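Local coordinates for uncharacterized DUF3829-like protein (Bacteroides thetaiotaomicron, PDB 3RH3), which is of unknown function, an all-alpha DUF3829-like protein that is probably a lipoprotein in its natural full-length form, at residues A[171-176]-A[196-201]; A[179-184]-A[190-195]; A[226-231]-A[259-264]. One frame throughout, in Å; residues are numbered along the deposited sequence.

Interaction 1 (A[171-176]-A[196-201]); sequences SGTVQS and MAELEK
Segments 171-176 and 196-201 run nearly antiparallel (163°), their axes 9.6 Å apart; T173 and L199 have the nearest CA atoms, 6.1 Å apart. The two helices, 161-181 and 189-207, follow each other in the chain and form an alpha hairpin. T173 points toward the partner helix, and its two branches do different work. The methyl CG2 lies anti to the backbone N and reaches across to the CB of L199, at 3.8 Å from T173 CG2. The hydroxyl OG1 turns to the polar border. T173 OG1 comes within 3.3 Å of E198 OE2, but its hydrogen-bond partners are E202 and the carbonyl oxygen of K169. E198 is extended through CG (chi1 178°, chi2 -178°), and this carries OE2 across to the threonine; OE2 also lies 3.7 Å from T173 CG2. On the inner side, V174 meets L199 through one methyl each, with V174 CG2 3.9 Å from L199 CD2. L199 goes on to touch M170 and I177 of helix 161-181 and M233 of helix 216-240. The contact therefore has a greasy inner half and an acidic outer edge. E198 and E202 bring like charges close together there. The hydroxyl of T173 gives E202 a neutral partner, which may ease that crowding, while the apolar contacts of T173, V174 and L199 join the two helices.

Interaction 2 (A[179-184]-A[190-195]); sequences NLYSRK and VRIDLK. With EDO (1,2-ethanediol), chain E.
L180 and I192 carry the apolar packing, with L180 CB 3.7 Å from I192 CG1. Beyond CB, L180 forks over the partner helix. Its CD1 sits 3.8 Å from K195 CG, and its CD2 is equally close to R191 CB. Both long polar residues thus meet the leucine with the aliphatic start of their chains. K195 crosses L180 at about a right angle. I192 CG1 lies anti to its carbonyl carbon (chi1 -68°), and the chain runs on towards helix 161-181, where CD1 ends 3.8 Å from Y181 CA. This methyl also lies at the edge of the Y181 ring, near its plane. The pairing belongs to an alpha hairpin: helix 161-181 ends at Y181, a short turn follows, and helix 189-207 comes back alongside. R183 is the centre of an inverse gamma turn in this connection. L180 CD2 sits over one face of its guanidinium, 3.6 Å above the plane and off toward the rim, while NE bonds to S133. Among the polar contacts, S182 OG donates to N179 O at 2.9 Å, with the donor tilted 30° from the carbonyl plane. N179 uses both ends of its amide, OD1 with S133 and ND2 with Q137. A 1,2-ethanediol, probably from the crystallisation liquor, adds a weak bond from its O2 to N179 OD1 at 3.3 Å and is also bonded to K136. The hydroxyl of Y181 reaches the backbone N of S246.

Interaction 3 (A[226-231]-A[259-264]); sequences LSTVKS and YGLSVI
L261 pushes its side chain against T228 and V229 on helix 216-240. This is the tight part of the contact. L261 CD2 lies 3.7 Å from V229 CG2 and 3.8 Å from T228 CG2, so one leucine methyl sits against two neighbouring residues of the helix. L261 CG is also 3.8 Å from T228 CG2. The other methyl, CD1, stays by the threonine, 4.0 Å from T228 O. T228 and L261 run past each other in opposite directions, whereas V229 meets the leucine at about a right angle. The threonine turns its methyl inward because CG2 is anti to the backbone N; OG1 is thereby left beside that N and bonds to the carbonyl oxygen of S224, one turn back. G260 and T228 have the nearest CA atoms, 7.0 Å apart. L261 also touches V174 of helix 161-181, and F225 and F232 of helix 216-240. The rest of the tail is looser. Past L261 it leaves helix 216-240, and V263 O bonds to Y22. I264, the C-terminal residue, is exposed and poorly ordered; its carboxylate has a long, weak ion pair with R168 and a weak hydrogen bond with H23. The contact between the two segments is apolar, made by methyl and methine groups. Their hold on each other therefore rests on apolar burial of L261; weak bonds from L261 O and S262 O to S171 add to it outside this contact.

How the interactions relate
Of the helices in these contacts, 161-181 comes first along the chain and takes part in interactions 1 and 2. The chain then turns back into helix 189-207. Interaction 2 closes the short loop between these helices, and interaction 1 closes a wider one around it, so interaction 2 is nested inside. The two touch where T173 CG2 lies 3.5 Å from K195 O. Interaction 3 follows in series. It closes the stretch from helix 216-240 through helix 247-257 to the C-terminal tail. It meets interaction 1 where L199 CD1 lies 3.8 Å from V229 CG1. Interactions 2 and 3 do not touch; their centres are about 17 Å apart. Together they tie three helices and the tail of the C-terminal DUF3829-like region.

Interaction 1 (A[171-176]-A[196-201])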
loop_
_atom_site.group_PDB
_atom_site.type_symbol
_atom_site.label_atom_id
_atom_site.label_comp_id
_atom_site.label_asym_id
_atom_site.label_seq_id
_atom_site.Cartn_x
_atom_site.Cartn_y
_atom_site.Cartn_z
ATOM N N SER A 171 4.777 -9.297 -1.389
ATOM C CA SER A 171 3.429 -8.753 -1.448
ATOM C C SER A 171 3.415 -7.338 -0.914
ATOM O O SER A 171 2.741 -6.485 -1.484
ATOM C CB SER A 171 2.452 -9.633 -0.676
ATOM O OG SER A 171 2.158 -10.751 -1.495
ATOM N N GLY A 172 4.143 -7.108 0.176
ATOM C CA GLY A 172 4.305 -5.789 0.772
ATOM C C GLY A 172 5.010 -4.838 -0.179
ATOM O O GLY A 172 4.563 -3.708 -0.380
ATOM N N THR A 173 6.088 -5.307 -0.825
ATOM C CA THR A 173 6.856 -4.503 -1.798
ATOM C C THR A 173 5.976 -4.160 -3.005
ATOM O O THR A 173 5.983 -3.001 -3.427
ATOM C CB THR A 173 8.147 -5.218 -2.196
ATOM O OG1 THR A 173 8.812 -5.633 -1.003
ATOM C CG2 THR A 173 9.101 -4.305 -2.958
ATOM N N VAL A 174 5.135 -5.128 -3.488
ATOM C CA VAL A 174 4.245 -4.892 -4.614
ATOM C C VAL A 174 3.233 -3.776 -4.243
ATOM O O VAL A 174 3.008 -2.840 -5.031
ATOM C CB VAL A 174 3.546 -6.197 -5.109
ATOM C CG1 VAL A 174 2.353 -5.886 -6.017
ATOM C CG2 VAL A 174 4.538 -7.122 -5.820
ATOM N N GLN A 175 2.652 -3.886 -3.039
ATOM C CA GLN A 175 1.681 -2.932 -2.502
ATOM C C GLN A 175 2.322 -1.521 -2.427
ATOM O O GLN A 175 1.669 -0.548 -2.814
ATOM C CB GLN A 175 1.202 -3.416 -1.129
ATOM C CG GLN A 175 0.323 -2.423 -0.377
ATOM C CD GLN A 175 -0.147 -2.974 0.943
ATOM O OE1 GLN A 175 -1.317 -3.301 1.110
ATOM N NE2 GLN A 175 0.751 -3.113 1.902
ATOM N N SER A 176 3.589 -1.417 -1.961
ATOM C CA SER A 176 4.313 -0.124 -1.929
ATOM C C SER A 176 4.484 0.448 -3.360
ATOM O O SER A 176 4.251 1.644 -3.580
ATOM C CB SER A 176 5.687 -0.271 -1.275
ATOM O OG SER A 176 5.553 -0.595 0.097
HETATM N N MSE A 196 11.316 -1.349 -7.144
HETATM C CA MSE A 196 11.426 -2.430 -8.124
HETATM C C MSE A 196 12.757 -3.169 -7.943
HETATM O O MSE A 196 12.769 -4.397 -8.001
HETATM C CB MSE A 196 11.268 -1.904 -9.536
HETATM C CG MSE A 196 9.837 -1.467 -9.810
HETATM SE SE MSE A 196 8.697 -2.983 -10.328
HETATM C CE MSE A 196 9.451 -3.230 -12.108
ATOM N N ALA A 197 13.847 -2.426 -7.617
ATOM C CA ALA A 197 15.160 -3.004 -7.339
ATOM C C ALA A 197 15.080 -3.856 -6.060
ATOM O O ALA A 197 15.647 -4.946 -6.008
ATOM C CB ALA A 197 16.196 -1.900 -7.200
ATOM N N GLU A 198 14.359 -3.364 -5.041
ATOM C CA GLU A 198 14.110 -4.085 -3.775
ATOM C C GLU A 198 13.357 -5.404 -4.092
ATOM O O GLU A 198 13.797 -6.487 -3.690
ATOM C CB GLU A 198 13.326 -3.188 -2.785
ATOM C CG GLU A 198 12.975 -3.848 -1.459
ATOM C CD GLU A 198 12.174 -3.011 -0.475
ATOM O OE1 GLU A 198 12.630 -1.895 -0.134
ATOM O OE2 GLU A 198 11.116 -3.493 -0.007
ATOM N N LEU A 199 12.296 -5.310 -4.876
ATOM C CA LEU A 199 11.494 -6.460 -5.322
ATOM C C LEU A 199 12.327 -7.487 -6.120
ATOM O O LEU A 199 12.146 -8.696 -5.918
ATOM C CB LEU A 199 10.290 -5.996 -6.162
ATOM C CG LEU A 199 9.271 -7.102 -6.593
ATOM C CD1 LEU A 199 8.826 -7.932 -5.394
ATOM C CD2 LEU A 199 8.069 -6.488 -7.273
ATOM N N GLU A 200 13.234 -7.005 -7.015
ATOM C CA GLU A 200 14.089 -7.868 -7.834
ATOM C C GLU A 200 15.056 -8.643 -6.926
ATOM O O GLU A 200 15.316 -9.814 -7.170
ATOM C CB GLU A 200 14.849 -7.036 -8.895
ATOM C CG GLU A 200 15.986 -7.742 -9.627
ATOM C CD GLU A 200 15.627 -8.519 -10.879
ATOM O OE1 GLU A 200 14.486 -9.029 -10.968
ATOM O OE2 GLU A 200 16.505 -8.645 -11.762
ATOM N N LYS A 201 15.573 -7.986 -5.898
ATOM C CA LYS A 201 16.498 -8.577 -4.936
ATOM C C LYS A 201 15.758 -9.655 -4.114
ATOM O O LYS A 201 16.297 -10.739 -3.907
ATOM C CB LYS A 201 17.067 -7.465 -4.024
ATOM C CG LYS A 201 18.397 -7.771 -3.377
ATOM C CD LYS A 201 18.873 -6.599 -2.511
#

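Interaction 2 (A[179-184]-A[190-195])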
loop_
_atom_site.group_PDB
_atom_site.type_symbol
_atom_site.label_atom_id
_atom_site.label_comp_id
_atom_site.label_asym_id
_atom_site.label_seq_id
_atom_site.Cartn_x
_atom_site.Cartn_y
_atom_site.Cartn_z
ATOM N N ASN A 179 1.135 1.730 -4.576
ATOM C CA ASN A 179 0.866 2.982 -3.870
ATOM C C ASN A 179 1.624 4.154 -4.508
ATOM O O ASN A 179 1.039 5.221 -4.705
ATOM C CB ASN A 179 1.224 2.869 -2.386
ATOM C CG ASN A 179 0.795 4.066 -1.574
ATOM O OD1 ASN A 179 -0.308 4.588 -1.711
ATOM N ND2 ASN A 179 1.681 4.576 -0.765
ATOM N N LEU A 180 2.895 3.942 -4.859
ATOM C CA LEU A 180 3.719 4.961 -5.509
ATOM C C LEU A 180 3.227 5.258 -6.914
ATOM O O LEU A 180 3.234 6.417 -7.340
ATOM C CB LEU A 180 5.197 4.542 -5.540
ATOM C CG LEU A 180 5.884 4.541 -4.155
ATOM C CD1 LEU A 180 7.146 3.672 -4.161
ATOM C CD2 LEU A 180 6.137 5.965 -3.652
ATOM N N TYR A 181 2.773 4.212 -7.633
ATOM C CA TYR A 181 2.247 4.383 -8.966
ATOM C C TYR A 181 0.887 5.112 -8.942
ATOM O O TYR A 181 0.675 6.000 -9.773
ATOM C CB TYR A 181 2.121 3.032 -9.678
ATOM C CG TYR A 181 1.553 3.192 -11.066
ATOM C CD1 TYR A 181 2.353 3.633 -12.123
ATOM C CD2 TYR A 181 0.193 3.006 -11.310
ATOM C CE1 TYR A 181 1.806 3.933 -13.362
ATOM C CE2 TYR A 181 -0.353 3.244 -12.567
ATOM C CZ TYR A 181 0.463 3.681 -13.599
ATOM O OH TYR A 181 -0.094 3.972 -14.818
ATOM N N SER A 182 -0.009 4.733 -8.007
ATOM C CA SER A 182 -1.395 5.210 -7.859
ATOM C C SER A 182 -1.578 6.741 -7.678
ATOM O O SER A 182 -2.702 7.193 -7.521
ATOM C CB SER A 182 -2.043 4.514 -6.662
ATOM O OG SER A 182 -1.792 5.135 -5.406
ATOM N N ARG A 183 -0.507 7.508 -7.628
ATOM C CA ARG A 183 -0.559 8.937 -7.377
ATOM C C ARG A 183 -0.820 9.684 -8.674
ATOM O O ARG A 183 0.107 10.073 -9.391
ATOM C CB ARG A 183 0.736 9.414 -6.698
ATOM C CG ARG A 183 0.983 8.730 -5.376
ATOM C CD ARG A 183 2.357 8.984 -4.833
ATOM N NE ARG A 183 2.495 8.239 -3.591
ATOM C CZ ARG A 183 3.452 8.410 -2.694
ATOM N NH1 ARG A 183 4.402 9.317 -2.891
ATOM N NH2 ARG A 183 3.462 7.685 -1.584
ATOM N N LYS A 184 -2.098 9.839 -8.986
ATOM C CA LYS A 184 -2.588 10.565 -10.145
ATOM C C LYS A 184 -2.016 11.981 -10.112
ATOM O O LYS A 184 -2.014 12.614 -9.064
ATOM C CB LYS A 184 -4.116 10.555 -10.113
ATOM C CG LYS A 184 -4.807 11.329 -11.192
ATOM C CD LYS A 184 -6.273 10.936 -11.227
ATOM C CE LYS A 184 -7.084 11.969 -11.961
ATOM N NZ LYS A 184 -6.768 11.990 -13.408
ATOM N N VAL A 190 11.174 7.487 -9.602
ATOM C CA VAL A 190 12.415 7.214 -8.905
ATOM C C VAL A 190 12.154 6.279 -7.707
ATOM O O VAL A 190 12.885 5.295 -7.538
ATOM C CB VAL A 190 13.130 8.557 -8.526
ATOM C CG1 VAL A 190 12.344 9.375 -7.484
ATOM C CG2 VAL A 190 14.573 8.331 -8.082
ATOM N N ARG A 191 11.087 6.542 -6.908
ATOM C CA ARG A 191 10.739 5.683 -5.790
ATOM C C ARG A 191 10.193 4.350 -6.330
ATOM O O ARG A 191 10.579 3.295 -5.810
ATOM C CB ARG A 191 9.765 6.381 -4.837
ATOM C CG ARG A 191 10.396 7.580 -4.122
ATOM C CD ARG A 191 10.343 7.411 -2.637
ATOM N NE ARG A 191 11.182 8.406 -1.977
ATOM C CZ ARG A 191 12.297 8.138 -1.304
ATOM N NH1 ARG A 191 12.715 6.884 -1.171
ATOM N NH2 ARG A 191 12.989 9.118 -0.735
ATOM N N ILE A 192 9.400 4.360 -7.432
ATOM C CA ILE A 192 8.966 3.087 -8.025
ATOM C C ILE A 192 10.223 2.269 -8.374
ATOM O O ILE A 192 10.275 1.090 -8.004
ATOM C CB ILE A 192 8.013 3.210 -9.244
ATOM C CG1 ILE A 192 6.640 3.770 -8.849
ATOM C CG2 ILE A 192 7.852 1.869 -9.999
ATOM C CD1 ILE A 192 5.949 4.526 -10.008
ATOM N N ASP A 193 11.233 2.902 -9.065
ATOM C CA ASP A 193 12.455 2.218 -9.468
ATOM C C ASP A 193 13.198 1.633 -8.263
ATOM O O ASP A 193 13.618 0.487 -8.325
ATOM C CB ASP A 193 13.382 3.130 -10.289
ATOM C CG ASP A 193 12.755 3.659 -11.578
ATOM O OD1 ASP A 193 11.819 2.990 -12.112
ATOM O OD2 ASP A 193 13.153 4.779 -12.022
ATOM N N LEU A 194 13.324 2.401 -7.157
ATOM C CA LEU A 194 13.983 1.915 -5.954
ATOM C C LEU A 194 13.238 0.705 -5.403
ATOM O O LEU A 194 13.875 -0.277 -5.039
ATOM C CB LEU A 194 14.089 3.012 -4.881
ATOM C CG LEU A 194 15.132 4.096 -5.168
ATOM C CD1 LEU A 194 14.827 5.333 -4.371
ATOM C CD2 LEU A 194 16.510 3.598 -4.878
ATOM N N LYS A 195 11.911 0.747 -5.392
ATOM C CA LYS A 195 11.117 -0.392 -4.882
ATOM C C LYS A 195 11.151 -1.596 -5.844
ATOM O O LYS A 195 11.095 -2.743 -5.386
ATOM C CB LYS A 195 9.665 0.012 -4.558
ATOM C CG LYS A 195 9.532 0.900 -3.327
ATOM C CD LYS A 195 9.489 0.107 -2.030
ATOM C CE LYS A 195 9.715 1.019 -0.842
ATOM N NZ LYS A 195 9.238 0.418 0.427
HETATM C C1 EDO E . -4.596 8.113 -2.260
HETATM O O1 EDO E . -4.101 9.460 -2.303
HETATM C C2 EDO E . -3.913 7.275 -1.182
HETATM O O2 EDO E . -3.107 6.261 -1.805
#

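Interaction 3 (A[226-231]-A[259-264])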
loop_
_atom_site.group_PDB
_atom_site.type_symbol
_atom_site.label_atom_id
_atom_site.label_comp_id
_atom_site.label_asym_id
_atom_site.label_seq_id
_atom_site.Cartn_x
_atom_site.Cartn_y
_atom_site.Cartn_z
ATOM N N LEU A 226 5.939 -16.599 -7.645
ATOM C CA LEU A 226 7.166 -16.014 -8.237
ATOM C C LEU A 226 6.927 -15.560 -9.677
ATOM O O LEU A 226 7.320 -14.452 -10.042
ATOM C CB LEU A 226 8.358 -17.006 -8.167
ATOM C CG LEU A 226 8.764 -17.457 -6.773
ATOM C CD1 LEU A 226 9.931 -18.420 -6.814
ATOM C CD2 LEU A 226 9.127 -16.288 -5.907
ATOM N N SER A 227 6.254 -16.394 -10.476
ATOM C CA SER A 227 5.895 -16.111 -11.865
ATOM C C SER A 227 4.982 -14.855 -11.959
ATOM O O SER A 227 5.190 -14.029 -12.842
ATOM C CB SER A 227 5.216 -17.335 -12.482
ATOM O OG SER A 227 4.501 -17.014 -13.665
ATOM N N THR A 228 4.009 -14.715 -11.034
ATOM C CA THR A 228 3.077 -13.570 -10.935
ATOM C C THR A 228 3.832 -12.303 -10.558
ATOM O O THR A 228 3.453 -11.219 -10.993
ATOM C CB THR A 228 1.978 -13.874 -9.892
ATOM O OG1 THR A 228 1.409 -15.149 -10.187
ATOM C CG2 THR A 228 0.874 -12.815 -9.857
ATOM N N VAL A 229 4.875 -12.420 -9.735
ATOM C CA VAL A 229 5.687 -11.258 -9.365
ATOM C C VAL A 229 6.417 -10.746 -10.633
ATOM O O VAL A 229 6.361 -9.541 -10.925
ATOM C CB VAL A 229 6.662 -11.559 -8.206
ATOM C CG1 VAL A 229 7.719 -10.461 -8.075
ATOM C CG2 VAL A 229 5.912 -11.735 -6.888
ATOM N N LYS A 230 7.053 -11.658 -11.407
ATOM C CA LYS A 230 7.760 -11.278 -12.654
ATOM C C LYS A 230 6.780 -10.643 -13.639
ATOM O O LYS A 230 7.129 -9.670 -14.268
ATOM C CB LYS A 230 8.472 -12.466 -13.318
ATOM C CG LYS A 230 9.498 -13.163 -12.444
ATOM C CD LYS A 230 9.821 -14.581 -12.924
ATOM C CE LYS A 230 10.279 -15.441 -11.772
ATOM N NZ LYS A 230 10.275 -16.889 -12.102
ATOM N N SER A 231 5.532 -11.154 -13.724
ATOM C CA SER A 231 4.506 -10.593 -14.616
ATOM C C SER A 231 4.141 -9.208 -14.177
ATOM O O SER A 231 4.003 -8.321 -15.007
ATOM C CB SER A 231 3.262 -11.473 -14.638
ATOM O OG SER A 231 3.568 -12.576 -15.460
ATOM N N TYR A 259 -5.663 -10.573 -6.187
ATOM C CA TYR A 259 -5.780 -11.872 -5.530
ATOM C C TYR A 259 -4.486 -12.687 -5.538
ATOM O O TYR A 259 -4.234 -13.409 -4.571
ATOM C CB TYR A 259 -6.955 -12.664 -6.119
ATOM C CG TYR A 259 -8.259 -11.957 -5.819
ATOM C CD1 TYR A 259 -8.858 -12.060 -4.563
ATOM C CD2 TYR A 259 -8.839 -11.094 -6.748
ATOM C CE1 TYR A 259 -10.010 -11.341 -4.249
ATOM C CE2 TYR A 259 -9.983 -10.355 -6.436
ATOM C CZ TYR A 259 -10.563 -10.480 -5.182
ATOM O OH TYR A 259 -11.673 -9.733 -4.850
ATOM N N GLY A 260 -3.679 -12.548 -6.584
ATOM C CA GLY A 260 -2.415 -13.257 -6.680
ATOM C C GLY A 260 -1.333 -12.695 -5.784
ATOM O O GLY A 260 -0.528 -13.462 -5.243
ATOM N N LEU A 261 -1.270 -11.362 -5.624
ATOM C CA LEU A 261 -0.224 -10.780 -4.787
ATOM C C LEU A 261 -0.825 -10.088 -3.557
ATOM O O LEU A 261 -0.290 -9.083 -3.085
ATOM C CB LEU A 261 0.657 -9.830 -5.622
ATOM C CG LEU A 261 1.277 -10.452 -6.902
ATOM C CD1 LEU A 261 1.917 -9.422 -7.773
ATOM C CD2 LEU A 261 2.272 -11.592 -6.576
ATOM N N SER A 262 -1.904 -10.695 -3.000
ATOM C CA SER A 262 -2.673 -10.231 -1.840
ATOM C C SER A 262 -1.782 -10.051 -0.616
ATOM O O SER A 262 -1.049 -10.974 -0.245
ATOM C CB SER A 262 -3.809 -11.204 -1.530
ATOM N N VAL A 263 -1.848 -8.842 -0.006
ATOM C CA VAL A 263 -1.052 -8.423 1.159
ATOM C C VAL A 263 -1.795 -8.661 2.504
ATOM O O VAL A 263 -1.487 -7.978 3.494
ATOM C CB VAL A 263 -0.607 -6.939 1.024
ATOM N N ILE A 264 -2.737 -9.639 2.557
ATOM C CA ILE A 264 -3.465 -9.950 3.800
ATOM C C ILE A 264 -2.573 -10.855 4.694
ATOM O O ILE A 264 -2.032 -11.863 4.186
ATOM C CB ILE A 264 -4.877 -10.548 3.519
ATOM C CG1 ILE A 264 -5.823 -9.447 2.990
ATOM C CG2 ILE A 264 -5.480 -11.213 4.772
ATOM C CD1 ILE A 264 -6.805 -9.890 1.942
ATOM O OXT ILE A 264 -2.366 -10.510 5.879
#